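Local coordinates for protein 1,3,6,8-tetrahydroxynaphthalene synthase (Streptomyces coelicolor, PDB 1U0M) that catalyses the iterative condensation of five malonyl-CoA units and the cyclisation of the resulting pentaketide to 1,3,6,8-tetrahydroxynaphthalene, a step in melanin biosynthesis, at residues 60-65 / 176-181; 68-73 / 180-185; 21-26 / 55-60. All coordinates share one frame; numbering follows the deposited sequence.

Contact 1: 60-65 / 176-181; sequences IVQPIE and CSLCYQ
Ser177 holds OG between its backbone N and carbonyl carbon (chi1 63°), and Leu178 holds CG anti to its carbonyl carbon, so that hydroxyl and isobutyl group both reach the loop that follows strand 57-60. This is a meeting of two connections in the thiolase fold of a type III polyketide synthase: residues 176-178 form a short 3-10 turn after strand 167-175 of the large mixed sheet, and 60-65 lead from strand 57-60 of a small two-stranded antiparallel sheet into helix 64-67, with Pro63 at its N-cap position.

The closest backbones are those of Ile60 and Ser177, whose CA atoms are 6.1 Å apart. Between them the Ile60 methyl CG2, set beside its own backbone N and anti to the carbonyl carbon, lies 3.6 Å from Ser177 CB. Val61 and Leu178 cross at about a right angle, and here the packing is tight: Val61 CG2, in the crowded position between N and C, comes within 3.5 Å of Leu178 CD2. Helix 73-99 closes over the same group, with Glu83 and Arg87 against Val61 and Arg76 against Leu178.

The polar atoms are joined through Asp198 and a water. Ser177 OG bonds to the carboxylate of Asp198, which also takes the backbone N-H of Val61, so one acidic side chain ties both segments together. Ser177 OG also accepts a hydrogen bond from water 1, at 2.9 Å. Gln62, extended beyond CG, passes obliquely over Leu178, and its amide is turned (chi3 85°) so that NE2 donates to water 1 at 2.8 Å while lying 3.2 Å from the methyl carbon CD1 of Leu178.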
loop_
_atom_site.group_PDB
_atom_site.type_symbol
_atom_site.label_atom_id
_atom_site.label_comp_id
_atom_site.label_asym_id
_atom_site.label_seq_id
_atom_site.Cartn_x
_atom_site.Cartn_y
_atom_site.Cartn_z
ATOM N N ILE A 60 3.196 0.953 -24.735
ATOM C CA ILE A 60 1.905 1.098 -24.077
ATOM C C ILE A 60 1.091 -0.187 -24.286
ATOM O O ILE A 60 1.277 -0.895 -25.278
ATOM C CB ILE A 60 1.148 2.324 -24.623
ATOM C CG1 ILE A 60 1.034 2.238 -26.142
ATOM C CG2 ILE A 60 1.875 3.603 -24.211
ATOM C CD1 ILE A 60 0.435 3.486 -26.786
ATOM N N VAL A 61 0.208 -0.494 -23.344
ATOM C CA VAL A 61 -0.576 -1.712 -23.438
ATOM C C VAL A 61 -1.682 -1.700 -24.496
ATOM O O VAL A 61 -2.080 -2.760 -24.973
ATOM C CB VAL A 61 -1.166 -2.101 -22.053
ATOM C CG1 VAL A 61 -0.041 -2.598 -21.138
ATOM C CG2 VAL A 61 -1.875 -0.905 -21.412
ATOM N N GLN A 62 -2.176 -0.519 -24.863
ATOM C CA GLN A 62 -3.219 -0.431 -25.888
ATOM C C GLN A 62 -2.706 0.327 -27.118
ATOM O O GLN A 62 -1.770 1.110 -27.019
ATOM C CB GLN A 62 -4.436 0.329 -25.380
ATOM C CG GLN A 62 -4.958 -0.016 -24.006
ATOM C CD GLN A 62 -6.086 0.918 -23.633
ATOM O OE1 GLN A 62 -7.235 0.689 -23.993
ATOM N NE2 GLN A 62 -5.757 2.002 -22.946
ATOM N N PRO A 63 -3.337 0.127 -28.288
ATOM C CA PRO A 63 -2.887 0.833 -29.488
ATOM C C PRO A 63 -2.927 2.322 -29.157
ATOM O O PRO A 63 -3.658 2.726 -28.257
ATOM C CB PRO A 63 -3.930 0.444 -30.530
ATOM C CG PRO A 63 -4.407 -0.958 -30.033
ATOM C CD PRO A 63 -4.539 -0.691 -28.564
ATOM N N ILE A 64 -2.164 3.139 -29.879
ATOM C CA ILE A 64 -2.130 4.571 -29.582
ATOM C C ILE A 64 -3.489 5.259 -29.694
ATOM O O ILE A 64 -3.806 6.126 -28.883
ATOM C CB ILE A 64 -1.090 5.315 -30.480
ATOM C CG1 ILE A 64 -1.023 6.794 -30.094
ATOM C CG2 ILE A 64 -1.458 5.171 -31.955
ATOM C CD1 ILE A 64 -0.498 7.065 -28.696
ATOM N N GLU A 65 -4.301 4.874 -30.681
ATOM C CA GLU A 65 -5.613 5.506 -30.848
ATOM C C GLU A 65 -6.554 5.236 -29.667
ATOM O O GLU A 65 -7.437 6.046 -29.382
ATOM C CB GLU A 65 -6.304 5.033 -32.130
ATOM C CG GLU A 65 -5.486 5.159 -33.393
ATOM C CD GLU A 65 -4.536 3.992 -33.592
ATOM O OE1 GLU A 65 -3.894 3.942 -34.657
ATOM O OE2 GLU A 65 -4.428 3.126 -32.696
ATOM N N CYS A 176 1.349 3.406 -17.111
ATOM C CA CYS A 176 1.193 4.861 -17.011
ATOM C C CYS A 176 0.296 5.449 -18.090
ATOM O O CYS A 176 -0.316 6.484 -17.883
ATOM C CB CYS A 176 2.564 5.564 -17.023
ATOM S SG CYS A 176 3.709 5.042 -15.701
ATOM N N SER A 177 0.228 4.789 -19.237
ATOM C CA SER A 177 -0.606 5.255 -20.324
ATOM C C SER A 177 -2.065 5.300 -19.908
ATOM O O SER A 177 -2.854 6.025 -20.495
ATOM C CB SER A 177 -0.462 4.335 -21.531
ATOM O OG SER A 177 -0.917 3.034 -21.220
ATOM N N LEU A 178 -2.428 4.512 -18.901
ATOM C CA LEU A 178 -3.811 4.480 -18.428
ATOM C C LEU A 178 -4.135 5.642 -17.496
ATOM O O LEU A 178 -5.204 5.698 -16.902
ATOM C CB LEU A 178 -4.108 3.145 -17.740
ATOM C CG LEU A 178 -4.203 1.957 -18.713
ATOM C CD1 LEU A 178 -5.257 2.264 -19.782
ATOM C CD2 LEU A 178 -2.865 1.714 -19.395
ATOM N N CYS A 179 -3.196 6.569 -17.375
ATOM C CA CYS A 179 -3.393 7.740 -16.547
ATOM C C CYS A 179 -3.305 8.973 -17.422
ATOM O O CYS A 179 -3.168 10.075 -16.931
ATOM C CB CYS A 179 -2.355 7.789 -15.421
ATOM S SG CYS A 179 -2.672 6.581 -14.097
ATOM N N TYR A 180 -3.393 8.778 -18.734
ATOM C CA TYR A 180 -3.356 9.900 -19.674
ATOM C C TYR A 180 -4.665 10.677 -19.533
ATOM O O TYR A 180 -5.744 10.087 -19.621
ATOM C CB TYR A 180 -3.213 9.393 -21.114
ATOM C CG TYR A 180 -3.405 10.479 -22.153
ATOM C CD1 TYR A 180 -2.530 11.576 -22.226
ATOM C CD2 TYR A 180 -4.490 10.444 -23.021
ATOM C CE1 TYR A 180 -2.750 12.610 -23.138
ATOM C CE2 TYR A 180 -4.718 11.465 -23.930
ATOM C CZ TYR A 180 -3.850 12.546 -23.983
ATOM O OH TYR A 180 -4.110 13.569 -24.859
ATOM N N GLN A 181 -4.570 11.990 -19.321
ATOM C CA GLN A 181 -5.749 12.843 -19.150
ATOM C C GLN A 181 -5.801 13.980 -20.165
ATOM O O GLN A 181 -5.207 15.045 -19.951
ATOM C CB GLN A 181 -5.769 13.458 -17.750
ATOM C CG GLN A 181 -5.552 12.484 -16.614
ATOM C CD GLN A 181 -6.761 11.611 -16.302
ATOM O OE1 GLN A 181 -6.657 10.689 -15.504
ATOM N NE2 GLN A 181 -7.903 11.913 -16.908
HETATM O O HOH W 1 -2.994 2.383 -23.208
#

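Contact 2: 68-73 / 180-185; sequences LEHPGF and YQPTDL
Two irregular loops of the thiolase-fold subunit meet here near the surface: 68-73 joins helix 64-67 to helix 73-99, whereas the loop 180-185 lies between strand 167-175 and helix 187-195, folded into a type I beta turn from Gln181 to Asp184 that is closed by the bond from Asp184 N to Gln181 O (2.8 Å).

The Tyr180 ring, carried out with CG anti to the backbone N (chi1 170°), turns its edge to Leu68. The carbonyl O of Leu68 lies near the ring plane, 3.4 Å from Tyr180 CE2, and Leu68 CD2 reaches the same ring carbon more loosely at 4.2 Å, the two side chains crossing obliquely. Over one ring face, toward the rim, lies the backbone N of Pro182, the residue that begins the turn's central pair.

His70 points toward the turn, its CG likewise anti to the backbone N, and meets Gln181 and Pro182 with its ring edge. Pro182 CD sits 4.0 Å from His70 ND1. The amide plane of Gln181 is inclined by 50° to the imidazole.

Beyond the two loops, Arg76 of helix 73-99 packs on His70 and bonds to the carbonyl O of Tyr180, while Arg36 NH2 of helix 26-37 is hydrogen-bonded to the Tyr180 hydroxyl. His240 of strand 238-243 touches Gln181, and Phe73, at the start of helix 73-99, packs on Val234 of the second subunit.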
loop_
_atom_site.group_PDB
_atom_site.type_symbol
_atom_site.label_atom_id
_atom_site.label_comp_id
_atom_site.label_asym_id
_atom_site.label_seq_id
_atom_site.Cartn_x
_atom_site.Cartn_y
_atom_site.Cartn_z
ATOM N N LEU A 68 -5.260 7.251 -26.402
ATOM C CA LEU A 68 -5.515 8.691 -26.499
ATOM C C LEU A 68 -6.960 9.012 -26.101
ATOM O O LEU A 68 -7.291 10.133 -25.707
ATOM C CB LEU A 68 -5.247 9.180 -27.916
ATOM C CG LEU A 68 -3.796 9.298 -28.394
ATOM C CD1 LEU A 68 -3.804 9.695 -29.871
ATOM C CD2 LEU A 68 -3.036 10.332 -27.571
ATOM N N GLU A 69 -7.820 8.008 -26.198
ATOM C CA GLU A 69 -9.221 8.163 -25.833
ATOM C C GLU A 69 -9.389 7.929 -24.338
ATOM O O GLU A 69 -8.631 7.176 -23.719
ATOM C CB GLU A 69 -10.087 7.150 -26.593
ATOM C CG GLU A 69 -10.047 7.296 -28.099
ATOM C CD GLU A 69 -10.579 8.640 -28.573
ATOM O OE1 GLU A 69 -10.472 8.934 -29.787
ATOM O OE2 GLU A 69 -11.109 9.399 -27.734
ATOM N N HIS A 70 -10.374 8.585 -23.749
ATOM C CA HIS A 70 -10.625 8.377 -22.337
ATOM C C HIS A 70 -12.056 7.877 -22.180
ATOM O O HIS A 70 -13.002 8.660 -22.210
ATOM C CB HIS A 70 -10.398 9.663 -21.537
ATOM C CG HIS A 70 -10.322 9.434 -20.061
ATOM N ND1 HIS A 70 -9.603 10.251 -19.215
ATOM C CD2 HIS A 70 -10.897 8.492 -19.275
ATOM C CE1 HIS A 70 -9.738 9.823 -17.972
ATOM N NE2 HIS A 70 -10.520 8.757 -17.982
ATOM N N PRO A 71 -12.223 6.548 -22.045
ATOM C CA PRO A 71 -13.511 5.856 -21.885
ATOM C C PRO A 71 -14.042 5.922 -20.463
ATOM O O PRO A 71 -15.038 5.273 -20.133
ATOM C CB PRO A 71 -13.174 4.426 -22.285
ATOM C CG PRO A 71 -11.781 4.273 -21.702
ATOM C CD PRO A 71 -11.117 5.573 -22.140
ATOM N N GLY A 72 -13.369 6.705 -19.625
ATOM C CA GLY A 72 -13.761 6.832 -18.236
ATOM C C GLY A 72 -12.837 6.014 -17.346
ATOM O O GLY A 72 -12.245 5.021 -17.786
ATOM N N PHE A 73 -12.726 6.426 -16.091
ATOM C CA PHE A 73 -11.867 5.766 -15.100
ATOM C C PHE A 73 -12.278 4.301 -14.883
ATOM O O PHE A 73 -11.422 3.428 -14.717
ATOM C CB PHE A 73 -11.952 6.565 -13.786
ATOM C CG PHE A 73 -11.030 6.089 -12.701
ATOM C CD1 PHE A 73 -11.375 6.283 -11.361
ATOM C CD2 PHE A 73 -9.818 5.479 -12.996
ATOM C CE1 PHE A 73 -10.533 5.879 -10.338
ATOM C CE2 PHE A 73 -8.972 5.069 -11.977
ATOM C CZ PHE A 73 -9.329 5.270 -10.643
ATOM N N TYR A 180 -3.393 8.778 -18.734
ATOM C CA TYR A 180 -3.356 9.900 -19.674
ATOM C C TYR A 180 -4.665 10.677 -19.533
ATOM O O TYR A 180 -5.744 10.087 -19.621
ATOM C CB TYR A 180 -3.213 9.393 -21.114
ATOM C CG TYR A 180 -3.405 10.479 -22.153
ATOM C CD1 TYR A 180 -2.530 11.576 -22.226
ATOM C CD2 TYR A 180 -4.490 10.444 -23.021
ATOM C CE1 TYR A 180 -2.750 12.610 -23.138
ATOM C CE2 TYR A 180 -4.718 11.465 -23.930
ATOM C CZ TYR A 180 -3.850 12.546 -23.983
ATOM O OH TYR A 180 -4.110 13.569 -24.859
ATOM N N GLN A 181 -4.570 11.990 -19.321
ATOM C CA GLN A 181 -5.749 12.843 -19.150
ATOM C C GLN A 181 -5.801 13.980 -20.165
ATOM O O GLN A 181 -5.207 15.045 -19.951
ATOM C CB GLN A 181 -5.769 13.458 -17.750
ATOM C CG GLN A 181 -5.552 12.484 -16.614
ATOM C CD GLN A 181 -6.761 11.611 -16.302
ATOM O OE1 GLN A 181 -6.657 10.689 -15.504
ATOM N NE2 GLN A 181 -7.903 11.913 -16.908
ATOM N N PRO A 182 -6.545 13.787 -21.266
ATOM C CA PRO A 182 -6.682 14.796 -22.325
ATOM C C PRO A 182 -6.934 16.192 -21.765
ATOM O O PRO A 182 -6.491 17.196 -22.337
ATOM C CB PRO A 182 -7.872 14.290 -23.127
ATOM C CG PRO A 182 -7.777 12.826 -22.972
ATOM C CD PRO A 182 -7.456 12.656 -21.516
ATOM N N THR A 183 -7.642 16.238 -20.644
ATOM C CA THR A 183 -7.980 17.488 -19.975
ATOM C C THR A 183 -6.810 18.277 -19.378
ATOM O O THR A 183 -6.887 19.497 -19.277
ATOM C CB THR A 183 -9.004 17.237 -18.850
ATOM O OG1 THR A 183 -8.464 16.296 -17.920
ATOM C CG2 THR A 183 -10.295 16.680 -19.417
ATOM N N ASP A 184 -5.748 17.594 -18.949
ATOM C CA ASP A 184 -4.591 18.274 -18.369
ATOM C C ASP A 184 -3.841 18.993 -19.501
ATOM O O ASP A 184 -3.199 18.353 -20.342
ATOM C CB ASP A 184 -3.682 17.261 -17.656
ATOM C CG ASP A 184 -4.298 16.726 -16.356
ATOM O OD1 ASP A 184 -3.745 15.781 -15.749
ATOM O OD2 ASP A 184 -5.336 17.259 -15.931
ATOM N N LEU A 185 -3.932 20.324 -19.511
ATOM C CA LEU A 185 -3.313 21.147 -20.548
ATOM C C LEU A 185 -2.094 21.969 -20.143
ATOM O O LEU A 185 -1.597 22.749 -20.948
ATOM C CB LEU A 185 -4.356 22.089 -21.156
ATOM C CG LEU A 185 -5.598 21.475 -21.806
ATOM C CD1 LEU A 185 -6.521 22.604 -22.243
ATOM C CD2 LEU A 185 -5.209 20.590 -23.005
#

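Contact 3: 21-26 / 55-60; sequences EHVITM and VRTRHI
Four backbone hydrogen bonds link the two segments. Strands 22-25 and 57-60 run antiparallel, their axes 4.7 Å apart at closest approach. The N-H of Ile60 reaches His22 O at 2.9 Å, and Ile24 bonds to Arg58 in both directions; all three bonds lie in the carbonyl plane. The straightest is Ile24 N to Arg58 O, with 165° at the hydrogen. Where helix 26-37 begins, Met26 N gives a more bent bond to Arg56 O (2.8 Å, 131°), the donor standing above the carbonyl plane. CA-H...O contacts fill the intervals, among them His59 CA to His22 O at 3.1 Å.

The pair forms a two-stranded antiparallel sheet apart from the large mixed sheet of the thiolase fold, and helices 26-37 and 43-52 lie in the connection between its strands. Thr25, at the N-cap position of helix 26-37, accepts a hydrogen bond at OG1 from the backbone N of Glu28.

Side-chain packing divides between the two faces. On the face of His22, Ile24, Arg58 and Ile60, Ile24 and Arg58 lie side by side: Ile24 CG2 is 3.8 Å from Arg58 CB, and Ile24 CD1 reaches as far as Arg58 NH2. On the other face, Val23 and His59 point the same way, and Val23 CG2 approaches His59 NE2 to 3.3 Å. An alanine in place of His59 would remove the imidazole, the closest partner of Val23 CG2 on strand 57-60, and would probably loosen the packing against Val23, Val19 and Pro20.

Arg58 makes several polar bonds. Its NH1 binds the carbonyl oxygens of Asn193 and Phe196, and the bend at chi3 (-68°) lets NE donate to water 2, which lies in plane at the guanidinium edge; this water in turn donates to Ile24 O at 2.8 Å.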
loop_
_atom_site.group_PDB
_atom_site.type_symbol
_atom_site.label_atom_id
_atom_site.label_comp_id
_atom_site.label_asym_id
_atom_site.label_seq_id
_atom_site.Cartn_x
_atom_site.Cartn_y
_atom_site.Cartn_z
ATOM N N GLU A 21 3.589 -4.515 -26.528
ATOM C CA GLU A 21 3.991 -4.460 -27.926
ATOM C C GLU A 21 3.742 -3.189 -28.725
ATOM O O GLU A 21 4.311 -3.019 -29.801
ATOM C CB GLU A 21 3.393 -5.658 -28.675
ATOM C CG GLU A 21 1.879 -5.787 -28.619
ATOM C CD GLU A 21 1.343 -6.002 -27.209
ATOM O OE1 GLU A 21 1.996 -6.714 -26.411
ATOM O OE2 GLU A 21 0.257 -5.468 -26.906
ATOM N N HIS A 22 2.898 -2.299 -28.223
ATOM C CA HIS A 22 2.618 -1.062 -28.937
ATOM C C HIS A 22 3.720 -0.036 -28.619
ATOM O O HIS A 22 3.987 0.270 -27.462
ATOM C CB HIS A 22 1.239 -0.567 -28.527
ATOM C CG HIS A 22 0.164 -1.592 -28.718
ATOM N ND1 HIS A 22 -0.210 -2.056 -29.963
ATOM C CD2 HIS A 22 -0.614 -2.249 -27.824
ATOM C CE1 HIS A 22 -1.173 -2.950 -29.826
ATOM N NE2 HIS A 22 -1.437 -3.085 -28.538
ATOM N N VAL A 23 4.373 0.474 -29.656
ATOM C CA VAL A 23 5.469 1.417 -29.470
ATOM C C VAL A 23 5.182 2.810 -29.984
ATOM O O VAL A 23 4.597 2.978 -31.045
ATOM C CB VAL A 23 6.746 0.935 -30.204
ATOM C CG1 VAL A 23 7.851 1.972 -30.062
ATOM C CG2 VAL A 23 7.203 -0.402 -29.649
ATOM N N ILE A 24 5.599 3.814 -29.224
ATOM C CA ILE A 24 5.441 5.188 -29.668
ATOM C C ILE A 24 6.826 5.835 -29.624
ATOM O O ILE A 24 7.520 5.820 -28.589
ATOM C CB ILE A 24 4.413 5.993 -28.818
ATOM C CG1 ILE A 24 4.315 7.418 -29.370
ATOM C CG2 ILE A 24 4.781 5.968 -27.354
ATOM C CD1 ILE A 24 3.203 8.267 -28.774
ATOM N N THR A 25 7.232 6.356 -30.780
ATOM C CA THR A 25 8.528 7.000 -30.940
ATOM C C THR A 25 8.490 8.469 -30.536
ATOM O O THR A 25 7.427 9.068 -30.370
ATOM C CB THR A 25 8.990 6.969 -32.399
ATOM O OG1 THR A 25 8.100 7.788 -33.168
ATOM C CG2 THR A 25 8.978 5.538 -32.960
ATOM N N MET A 26 9.677 9.034 -30.388
ATOM C CA MET A 26 9.844 10.434 -30.042
ATOM C C MET A 26 9.133 11.296 -31.074
ATOM O O MET A 26 8.370 12.196 -30.735
ATOM C CB MET A 26 11.330 10.780 -30.062
ATOM C CG MET A 26 11.634 12.263 -30.044
ATOM S SD MET A 26 11.564 12.880 -28.396
ATOM C CE MET A 26 9.843 13.038 -28.153
ATOM N N VAL A 55 14.070 10.496 -24.779
ATOM C CA VAL A 55 13.278 9.270 -24.770
ATOM C C VAL A 55 12.868 8.983 -26.212
ATOM O O VAL A 55 11.958 9.614 -26.744
ATOM C CB VAL A 55 12.014 9.426 -23.879
ATOM C CG1 VAL A 55 11.030 8.290 -24.143
ATOM C CG2 VAL A 55 12.423 9.412 -22.414
ATOM N N ARG A 56 13.539 8.029 -26.841
ATOM C CA ARG A 56 13.248 7.700 -28.229
ATOM C C ARG A 56 12.016 6.812 -28.426
ATOM O O ARG A 56 11.275 6.983 -29.397
ATOM C CB ARG A 56 14.464 7.049 -28.878
ATOM C CG ARG A 56 14.710 5.613 -28.458
ATOM C CD ARG A 56 15.140 4.793 -29.672
ATOM N NE ARG A 56 14.140 4.856 -30.744
ATOM C CZ ARG A 56 14.297 4.336 -31.961
ATOM N NH1 ARG A 56 15.424 3.710 -32.281
ATOM N NH2 ARG A 56 13.318 4.436 -32.857
ATOM N N THR A 57 11.794 5.867 -27.513
ATOM C CA THR A 57 10.631 4.986 -27.612
ATOM C C THR A 57 10.008 4.664 -26.266
ATOM O O THR A 57 10.674 4.662 -25.232
ATOM C CB THR A 57 10.962 3.633 -28.261
ATOM O OG1 THR A 57 11.955 2.961 -27.479
ATOM C CG2 THR A 57 11.453 3.823 -29.659
ATOM N N ARG A 58 8.718 4.364 -26.304
ATOM C CA ARG A 58 7.976 4.000 -25.113
ATOM C C ARG A 58 7.004 2.912 -25.529
ATOM O O ARG A 58 6.671 2.802 -26.709
ATOM C CB ARG A 58 7.205 5.204 -24.577
ATOM C CG ARG A 58 8.074 6.364 -24.156
ATOM C CD ARG A 58 7.235 7.496 -23.624
ATOM N NE ARG A 58 6.438 8.098 -24.682
ATOM C CZ ARG A 58 5.356 8.835 -24.460
ATOM N NH1 ARG A 58 4.954 9.046 -23.218
ATOM N NH2 ARG A 58 4.677 9.356 -25.476
ATOM N N HIS A 59 6.562 2.095 -24.579
ATOM C CA HIS A 59 5.607 1.042 -24.898
ATOM C C HIS A 59 4.326 1.265 -24.113
ATOM O O HIS A 59 4.361 1.736 -22.977
ATOM C CB HIS A 59 6.166 -0.341 -24.562
ATOM C CG HIS A 59 7.316 -0.753 -25.423
ATOM N ND1 HIS A 59 8.597 -0.285 -25.230
ATOM C CD2 HIS A 59 7.378 -1.586 -26.491
ATOM C CE1 HIS A 59 9.400 -0.814 -26.138
ATOM N NE2 HIS A 59 8.685 -1.608 -26.915
ATOM N N ILE A 60 3.196 0.953 -24.735
ATOM C CA ILE A 60 1.905 1.098 -24.077
ATOM C C ILE A 60 1.091 -0.187 -24.286
ATOM O O ILE A 60 1.277 -0.895 -25.278
ATOM C CB ILE A 60 1.148 2.324 -24.623
ATOM C CG1 ILE A 60 1.034 2.238 -26.142
ATOM C CG2 ILE A 60 1.875 3.603 -24.211
ATOM C CD1 ILE A 60 0.435 3.486 -26.786
HETATM O O HOH W 2 7.609 8.263 -27.158
#

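Contact 1 is the most buried of the three, contact 3 is partly buried, and contact 2 lies near the surface. Contacts 1 and 3 share Ile60, which pairs through its backbone in the two-stranded sheet and meets Ser177 with its side chain; Ile64 of helix 64-67 also packs on Ile24. Contacts 1 and 2 share the loop after strand 167-175, whereas contacts 2 and 3 do not touch. The chemistry follows position: strand pairing is built from direct backbone hydrogen bonds, the buried crossing at 60-65 / 176-181 combines methyl packing with a water bridge, and the outer loops meet mainly through ring edges.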